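Local coordinates for protein CDP-glucose 4,6-dehydratase (Salmonella enterica subsp. enterica serovar Typhi, PDB 1WVG) that catalyses the NAD-dependent dehydration of CDP-D-glucose to CDP-4-dehydro-6-deoxy-D-glucose, an early step toward CDP-3,6-dideoxy-D-mannose for the O-antigen, at residues V12-H17 and W24-L29; E60-D65 and F69-S74. One frame throughout, in Å; residues are numbered along the deposited sequence.

Interaction 1 (V12-H17 and W24-L29); sequences VFVTGH and WLSLWL. With APR (adenosine-5-diphosphoribose), chain C.
Leu29 and Val12 meet methyl to methyl at the end of this strand-helix contact farther from the nucleotide. From CB, Leu29 leans off helix 20-31 toward the strand, but Leu29 CG is still 5.1 Å from Val12 CG1. CD1 closes the gap: it lies anti to CA (chi2 -170°), the extended branch, and Leu29 CD1 ends 3.7 Å from Val12 CG1, the two side chains crossing at about a right angle. The other branch, CD2, stays farther from Val12. Leu29 also packs on Phe85 of the neighbouring strand 83-86, as Val12 does. One turn earlier on the helix, Ser26 approaches the loop end of segment 12-17. Ser26 OG is 3.6 Å from His17 CB and 4.4 Å from Val14 CG1. Both partners are carbons, so these are van der Waals contacts; the hydroxyl is hydrogen-bonded to Gly22 O in the preceding helical turn. His17 turns its ring off toward Ser61, which bonds NE2, and toward Phe50, whose ring it meets nearly at right angles. Between strand and helix the chain bends at Gly16, with phi 64°, and Gly16 C comes within 3.1 Å of O3' on the adenosine ribose. These are the opening strand and helix of the first beta-alpha-beta unit of the Rossmann fold, with the glycine-rich TGxxGxxG fingerprint running from Thr15 to Gly22. The buried serine spends its polarity inside its own helix, so strand and helix meet here by van der Waals contact, while groups of the turn, such as Thr18 OG1 and Phe20 N, bond the ADP-ribose.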
loop_
_atom_site.group_PDB
_atom_site.type_symbol
_atom_site.label_atom_id
_atom_site.label_comp_id
_atom_site.label_asym_id
_atom_site.label_seq_id
_atom_site.Cartn_x
_atom_site.Cartn_y
_atom_site.Cartn_z
ATOM N N VAL A 12 39.813 -8.451 1.395
ATOM C CA VAL A 12 38.401 -8.670 1.667
ATOM C C VAL A 12 38.191 -9.241 3.028
ATOM O O VAL A 12 38.749 -10.286 3.322
ATOM C CB VAL A 12 37.803 -9.670 0.662
ATOM C CG1 VAL A 12 36.286 -9.809 0.813
ATOM C CG2 VAL A 12 38.181 -9.337 -0.772
ATOM N N PHE A 13 37.397 -8.548 3.824
ATOM C CA PHE A 13 37.072 -8.982 5.156
ATOM C C PHE A 13 35.665 -9.591 5.133
ATOM O O PHE A 13 34.695 -8.964 4.681
ATOM C CB PHE A 13 37.168 -7.763 6.096
ATOM C CG PHE A 13 37.077 -8.065 7.558
ATOM C CD1 PHE A 13 38.226 -8.141 8.341
ATOM C CD2 PHE A 13 35.845 -8.203 8.198
ATOM C CE1 PHE A 13 38.125 -8.407 9.706
ATOM C CE2 PHE A 13 35.729 -8.461 9.565
ATOM C CZ PHE A 13 36.886 -8.562 10.333
ATOM N N VAL A 14 35.561 -10.830 5.611
ATOM C CA VAL A 14 34.308 -11.559 5.626
ATOM C C VAL A 14 33.946 -12.041 7.028
ATOM O O VAL A 14 34.662 -12.834 7.666
ATOM C CB VAL A 14 34.406 -12.764 4.673
ATOM C CG1 VAL A 14 33.121 -13.603 4.677
ATOM C CG2 VAL A 14 34.782 -12.361 3.260
ATOM N N THR A 15 32.812 -11.565 7.530
ATOM C CA THR A 15 32.388 -12.022 8.834
ATOM C C THR A 15 31.618 -13.308 8.583
ATOM O O THR A 15 31.058 -13.442 7.500
ATOM C CB THR A 15 31.555 -10.984 9.631
ATOM O OG1 THR A 15 30.221 -10.873 9.143
ATOM C CG2 THR A 15 32.253 -9.621 9.719
ATOM N N GLY A 16 31.607 -14.259 9.529
ATOM C CA GLY A 16 30.893 -15.520 9.311
ATOM C C GLY A 16 31.447 -16.371 8.160
ATOM O O GLY A 16 30.707 -17.071 7.428
ATOM N N HIS A 17 32.778 -16.375 8.010
ATOM C CA HIS A 17 33.450 -17.135 6.931
ATOM C C HIS A 17 33.508 -18.627 7.211
ATOM O O HIS A 17 33.740 -19.448 6.312
ATOM C CB HIS A 17 34.881 -16.587 6.686
ATOM C CG HIS A 17 35.716 -16.810 7.901
ATOM N ND1 HIS A 17 35.385 -16.238 9.126
ATOM C CD2 HIS A 17 36.828 -17.593 8.084
ATOM C CE1 HIS A 17 36.291 -16.653 10.009
ATOM N NE2 HIS A 17 37.177 -17.467 9.415
ATOM N N TRP A 24 31.953 -21.185 1.103
ATOM C CA TRP A 24 31.875 -21.191 -0.351
ATOM C C TRP A 24 32.343 -19.848 -0.900
ATOM O O TRP A 24 33.060 -19.750 -1.914
ATOM C CB TRP A 24 30.458 -21.519 -0.822
ATOM C CG TRP A 24 30.081 -22.975 -0.861
ATOM C CD1 TRP A 24 29.273 -23.614 0.021
ATOM C CD2 TRP A 24 30.420 -23.938 -1.858
ATOM N NE1 TRP A 24 29.089 -24.936 -0.344
ATOM C CE2 TRP A 24 29.770 -25.161 -1.513
ATOM C CE3 TRP A 24 31.237 -23.908 -2.977
ATOM C CZ2 TRP A 24 29.902 -26.333 -2.290
ATOM C CZ3 TRP A 24 31.354 -25.058 -3.750
ATOM C CH2 TRP A 24 30.695 -26.255 -3.429
ATOM N N LEU A 25 31.940 -18.813 -0.184
ATOM C CA LEU A 25 32.358 -17.493 -0.623
ATOM C C LEU A 25 33.863 -17.322 -0.496
ATOM O O LEU A 25 34.562 -16.879 -1.420
ATOM C CB LEU A 25 31.643 -16.354 0.161
ATOM C CG LEU A 25 32.024 -14.964 -0.360
ATOM C CD1 LEU A 25 31.682 -14.826 -1.839
ATOM C CD2 LEU A 25 31.338 -13.877 0.456
ATOM N N SER A 26 34.365 -17.648 0.683
ATOM C CA SER A 26 35.810 -17.479 0.866
ATOM C C SER A 26 36.640 -18.259 -0.158
ATOM O O SER A 26 37.635 -17.804 -0.744
ATOM C CB SER A 26 36.193 -17.830 2.289
ATOM O OG SER A 26 35.396 -17.077 3.178
ATOM N N LEU A 27 36.197 -19.477 -0.380
ATOM C CA LEU A 27 36.839 -20.296 -1.347
ATOM C C LEU A 27 36.827 -19.625 -2.721
ATOM O O LEU A 27 37.862 -19.455 -3.386
ATOM C CB LEU A 27 36.065 -21.584 -1.415
ATOM C CG LEU A 27 36.775 -22.561 -2.315
ATOM C CD1 LEU A 27 38.202 -22.718 -1.812
ATOM C CD2 LEU A 27 36.069 -23.911 -2.195
ATOM N N TRP A 28 35.629 -19.220 -3.144
ATOM C CA TRP A 28 35.472 -18.563 -4.436
ATOM C C TRP A 28 36.444 -17.413 -4.581
ATOM O O TRP A 28 37.212 -17.282 -5.548
ATOM C CB TRP A 28 34.044 -17.968 -4.570
ATOM C CG TRP A 28 33.653 -17.754 -6.021
ATOM C CD1 TRP A 28 34.515 -17.578 -7.067
ATOM C CD2 TRP A 28 32.315 -17.765 -6.588
ATOM N NE1 TRP A 28 33.811 -17.472 -8.245
ATOM C CE2 TRP A 28 32.451 -17.574 -7.975
ATOM C CE3 TRP A 28 31.017 -17.919 -6.056
ATOM C CZ2 TRP A 28 31.317 -17.549 -8.823
ATOM C CZ3 TRP A 28 29.900 -17.912 -6.888
ATOM C CH2 TRP A 28 30.060 -17.723 -8.263
ATOM N N LEU A 29 36.323 -16.537 -3.581
ATOM C CA LEU A 29 37.106 -15.320 -3.473
ATOM C C LEU A 29 38.633 -15.558 -3.497
ATOM O O LEU A 29 39.390 -14.924 -4.258
ATOM C CB LEU A 29 36.662 -14.481 -2.247
ATOM C CG LEU A 29 35.426 -13.582 -2.470
ATOM C CD1 LEU A 29 35.183 -12.611 -1.299
ATOM C CD2 LEU A 29 35.522 -12.805 -3.791
HETATM N N1 APR C . 30.083 -13.963 16.065
HETATM C C2 APR C . 30.737 -14.280 14.921
HETATM N N3 APR C . 30.393 -15.124 13.996
HETATM C C4 APR C . 29.202 -15.701 14.263
HETATM C C5 APR C . 28.404 -15.484 15.341
HETATM C C6 APR C . 28.888 -14.562 16.319
HETATM N N6 APR C . 28.259 -14.168 17.439
HETATM N N7 APR C . 27.245 -16.245 15.255
HETATM C C8 APR C . 27.379 -16.922 14.124
HETATM N N9 APR C . 28.545 -16.627 13.488
HETATM C "C1'" APR C . 29.074 -17.158 12.244
HETATM C "C2'" APR C . 29.324 -18.637 12.348
HETATM O "O2'" APR C . 30.517 -18.883 13.106
HETATM C "C3'" APR C . 29.472 -18.960 10.860
HETATM O "O3'" APR C . 30.722 -18.615 10.244
HETATM O "O4'" APR C . 28.091 -17.064 11.262
HETATM C "C4'" APR C . 28.315 -18.092 10.294
HETATM C "C5'" APR C . 26.995 -18.796 10.182
HETATM O "O5'" APR C . 27.124 -19.786 9.132
HETATM P PA APR C . 26.043 -20.991 8.951
HETATM O O1A APR C . 25.385 -21.396 10.262
HETATM O O2A APR C . 26.663 -22.045 8.004
HETATM O O3A APR C . 24.909 -20.250 8.148
HETATM P PB APR C . 24.916 -19.852 6.570
HETATM O O1B APR C . 23.909 -20.760 5.906
HETATM O O2B APR C . 26.323 -19.750 6.010
HETATM O O5D APR C . 24.426 -18.341 6.685
HETATM C C5D APR C . 25.331 -17.306 6.267
HETATM O O4D APR C . 23.580 -15.929 5.177
HETATM O O1D APR C . 21.390 -16.736 5.014
HETATM C C1D APR C . 22.290 -15.828 5.711
HETATM O O2D APR C . 21.493 -15.629 8.020
HETATM C C2D APR C . 22.426 -16.288 7.143
HETATM O O3D APR C . 23.639 -14.349 7.814
HETATM C C3D APR C . 23.788 -15.738 7.529
HETATM C C4D APR C . 24.565 -16.003 6.260
#

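Interaction 2 (E60-D65 and F69-S74); sequences ESHIGD and FEKLRS. With APR (adenosine-5-diphosphoribose), chain C.
Asp65 OD1 accepts a nearly straight hydrogen bond from adenine N6 of the bound nucleotide, 3.0 Å long with an N-H...acceptor angle of 169°, while across the contact the backbone N of the same residue lies 4.1 Å from Lys71 NZ. With CG anti to the backbone N (chi1 -162°), the carboxylate is carried up to the adenine, and its second oxygen, OD2, forms a salt bridge with Arg67, which should help fix its rotation. Ile66 N also bonds the nucleotide, probably at the adenine, as in many extended short-chain dehydrogenases. Lys71 bends at chi3 and chi4, which puts Lys71 NZ 3.6 Å from Gly64 CA. Lys71 NZ also lies at the edge of the His62 imidazole, in its plane and 3.6 Å from His62 NE2, a proximity that would probably disfavour a second proton on the ring. Tyr39 ties these pieces together: its ring lies almost parallel to that of His62, and its hydroxyl is hydrogen-bonded to Asp65 O and weakly to Lys71 NZ. The contact is a surface one at the flank of the Rossmann sheet, where strand 60-63 pairs in parallel with strand 35-40; helix 69-79 packs through Phe69 and Leu72 on helix 100-121, and Phe69 also touches Ile101 of the second subunit.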
loop_
_atom_site.group_PDB
_atom_site.type_symbol
_atom_site.label_atom_id
_atom_site.label_comp_id
_atom_site.label_asym_id
_atom_site.label_seq_id
_atom_site.Cartn_x
_atom_site.Cartn_y
_atom_site.Cartn_z
ATOM N N GLU A 60 43.366 -15.969 6.115
ATOM C CA GLU A 60 43.603 -15.532 7.452
ATOM C C GLU A 60 42.281 -15.689 8.178
ATOM O O GLU A 60 41.366 -14.876 8.071
ATOM C CB GLU A 60 44.144 -14.073 7.492
ATOM C CG GLU A 60 44.522 -13.559 8.899
ATOM C CD GLU A 60 44.890 -12.082 8.950
ATOM O OE1 GLU A 60 45.081 -11.374 7.967
ATOM O OE2 GLU A 60 44.977 -11.639 10.186
ATOM N N SER A 61 42.159 -16.769 8.913
ATOM C CA SER A 61 40.935 -17.023 9.648
ATOM C C SER A 61 41.020 -16.609 11.121
ATOM O O SER A 61 41.791 -17.147 11.922
ATOM C CB SER A 61 40.526 -18.474 9.470
ATOM O OG SER A 61 39.452 -18.754 10.346
ATOM N N HIS A 62 40.206 -15.637 11.513
ATOM C CA HIS A 62 40.215 -15.174 12.892
ATOM C C HIS A 62 38.939 -15.568 13.628
ATOM O O HIS A 62 37.824 -15.283 13.159
ATOM C CB HIS A 62 40.481 -13.652 12.985
ATOM C CG HIS A 62 40.304 -13.088 14.367
ATOM N ND1 HIS A 62 41.380 -12.609 15.109
ATOM C CD2 HIS A 62 39.180 -12.933 15.129
ATOM C CE1 HIS A 62 40.891 -12.191 16.282
ATOM N NE2 HIS A 62 39.572 -12.369 16.329
ATOM N N ILE A 63 39.131 -16.219 14.797
ATOM C CA ILE A 63 38.037 -16.687 15.632
ATOM C C ILE A 63 37.610 -15.619 16.597
ATOM O O ILE A 63 38.378 -15.241 17.460
ATOM C CB ILE A 63 38.380 -17.955 16.393
ATOM C CG1 ILE A 63 38.393 -19.086 15.399
ATOM C CG2 ILE A 63 37.265 -18.231 17.387
ATOM C CD1 ILE A 63 37.348 -18.898 14.298
ATOM N N GLY A 64 36.386 -15.129 16.449
ATOM C CA GLY A 64 35.919 -14.075 17.338
ATOM C C GLY A 64 34.407 -13.837 17.275
ATOM O O GLY A 64 33.713 -14.327 16.378
ATOM N N ASP A 65 33.920 -13.082 18.260
ATOM C CA ASP A 65 32.517 -12.815 18.365
ATOM C C ASP A 65 32.116 -11.467 17.843
ATOM O O ASP A 65 32.698 -10.418 18.209
ATOM C CB ASP A 65 32.055 -12.897 19.796
ATOM C CG ASP A 65 30.585 -13.058 19.794
ATOM O OD1 ASP A 65 29.794 -12.344 19.178
ATOM O OD2 ASP A 65 30.268 -14.077 20.526
ATOM N N PHE A 69 32.458 -5.611 20.057
ATOM C CA PHE A 69 32.759 -4.470 19.180
ATOM C C PHE A 69 34.218 -4.141 18.983
ATOM O O PHE A 69 34.728 -4.026 17.867
ATOM C CB PHE A 69 31.976 -3.167 19.498
ATOM C CG PHE A 69 32.300 -2.013 18.550
ATOM C CD1 PHE A 69 32.074 -2.104 17.173
ATOM C CD2 PHE A 69 32.823 -0.809 19.032
ATOM C CE1 PHE A 69 32.343 -1.051 16.295
ATOM C CE2 PHE A 69 33.103 0.255 18.172
ATOM C CZ PHE A 69 32.863 0.138 16.801
ATOM N N GLU A 70 34.828 -3.903 20.122
ATOM C CA GLU A 70 36.203 -3.544 20.242
ATOM C C GLU A 70 37.092 -4.554 19.516
ATOM O O GLU A 70 37.909 -4.180 18.665
ATOM C CB GLU A 70 36.491 -3.362 21.749
ATOM C CG GLU A 70 35.318 -2.631 22.496
ATOM C CD GLU A 70 34.399 -3.494 23.360
ATOM O OE1 GLU A 70 33.917 -4.555 22.994
ATOM O OE2 GLU A 70 34.132 -2.950 24.539
ATOM N N LYS A 71 36.868 -5.835 19.807
ATOM C CA LYS A 71 37.635 -6.852 19.144
ATOM C C LYS A 71 37.390 -6.819 17.649
ATOM O O LYS A 71 38.331 -6.930 16.864
ATOM C CB LYS A 71 37.296 -8.223 19.678
ATOM C CG LYS A 71 38.054 -8.553 20.948
ATOM C CD LYS A 71 38.188 -10.057 21.154
ATOM C CE LYS A 71 37.121 -10.880 20.435
ATOM N NZ LYS A 71 37.495 -11.292 19.059
ATOM N N LEU A 72 36.113 -6.690 17.246
ATOM C CA LEU A 72 35.763 -6.655 15.822
ATOM C C LEU A 72 36.428 -5.505 15.097
ATOM O O LEU A 72 37.049 -5.671 14.036
ATOM C CB LEU A 72 34.230 -6.577 15.628
ATOM C CG LEU A 72 33.738 -6.332 14.184
ATOM C CD1 LEU A 72 34.222 -7.409 13.211
ATOM C CD2 LEU A 72 32.207 -6.361 14.192
ATOM N N ARG A 73 36.251 -4.322 15.688
ATOM C CA ARG A 73 36.817 -3.088 15.152
ATOM C C ARG A 73 38.324 -3.230 14.831
ATOM O O ARG A 73 38.822 -2.895 13.730
ATOM C CB ARG A 73 36.540 -1.921 16.129
ATOM C CG ARG A 73 36.795 -0.572 15.453
ATOM C CD ARG A 73 37.273 0.495 16.411
ATOM N NE ARG A 73 37.357 -0.035 17.760
ATOM C CZ ARG A 73 36.902 0.622 18.819
ATOM N NH1 ARG A 73 36.317 1.819 18.718
ATOM N NH2 ARG A 73 37.017 0.043 20.012
ATOM N N SER A 74 39.038 -3.749 15.834
ATOM C CA SER A 74 40.481 -3.980 15.777
ATOM C C SER A 74 40.892 -4.856 14.623
ATOM O O SER A 74 41.797 -4.544 13.821
ATOM C CB SER A 74 41.000 -4.534 17.096
ATOM O OG SER A 74 40.984 -3.502 18.060
HETATM N N1 APR C . 30.083 -13.963 16.065
HETATM C C2 APR C . 30.737 -14.280 14.921
HETATM N N3 APR C . 30.393 -15.124 13.996
HETATM C C4 APR C . 29.202 -15.701 14.263
HETATM C C5 APR C . 28.404 -15.484 15.341
HETATM C C6 APR C . 28.888 -14.562 16.319
HETATM N N6 APR C . 28.259 -14.168 17.439
HETATM N N7 APR C . 27.245 -16.245 15.255
HETATM C C8 APR C . 27.379 -16.922 14.124
HETATM N N9 APR C . 28.545 -16.627 13.488
HETATM C "C1'" APR C . 29.074 -17.158 12.244
HETATM C "C2'" APR C . 29.324 -18.637 12.348
HETATM O "O2'" APR C . 30.517 -18.883 13.106
HETATM C "C3'" APR C . 29.472 -18.960 10.860
HETATM O "O3'" APR C . 30.722 -18.615 10.244
HETATM O "O4'" APR C . 28.091 -17.064 11.262
HETATM C "C4'" APR C . 28.315 -18.092 10.294
HETATM C "C5'" APR C . 26.995 -18.796 10.182
HETATM O "O5'" APR C . 27.124 -19.786 9.132
HETATM P PA APR C . 26.043 -20.991 8.951
HETATM O O1A APR C . 25.385 -21.396 10.262
HETATM O O2A APR C . 26.663 -22.045 8.004
HETATM O O3A APR C . 24.909 -20.250 8.148
HETATM P PB APR C . 24.916 -19.852 6.570
HETATM O O1B APR C . 23.909 -20.760 5.906
HETATM O O2B APR C . 26.323 -19.750 6.010
HETATM O O5D APR C . 24.426 -18.341 6.685
HETATM C C5D APR C . 25.331 -17.306 6.267
HETATM O O4D APR C . 23.580 -15.929 5.177
HETATM O O1D APR C . 21.390 -16.736 5.014
HETATM C C1D APR C . 22.290 -15.828 5.711
HETATM O O2D APR C . 21.493 -15.629 8.020
HETATM C C2D APR C . 22.426 -16.288 7.143
HETATM O O3D APR C . 23.639 -14.349 7.814
HETATM C C3D APR C . 23.788 -15.738 7.529
HETATM C C4D APR C . 24.565 -16.003 6.260
#

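In the fold
From the N terminus, strand 11-15 runs into the glycine-rich turn and helix 20-31 folds back on it, closing interaction 1. The chain then passes through strand 35-40 to strand 60-63, and the short turn into helix 69-79 closes interaction 2. The two loops follow in series, neither nested nor crossed. Strand 35-40 lies between their strands in one parallel sheet, and alternate residues of strand 11-15 serve different helices: Val12 and Val14 point to helix 20-31, whereas Phe13 packs on Leu72. Both contacts border the adenosine half of the ADP-ribose, one beside the ribose, the other at the adenine.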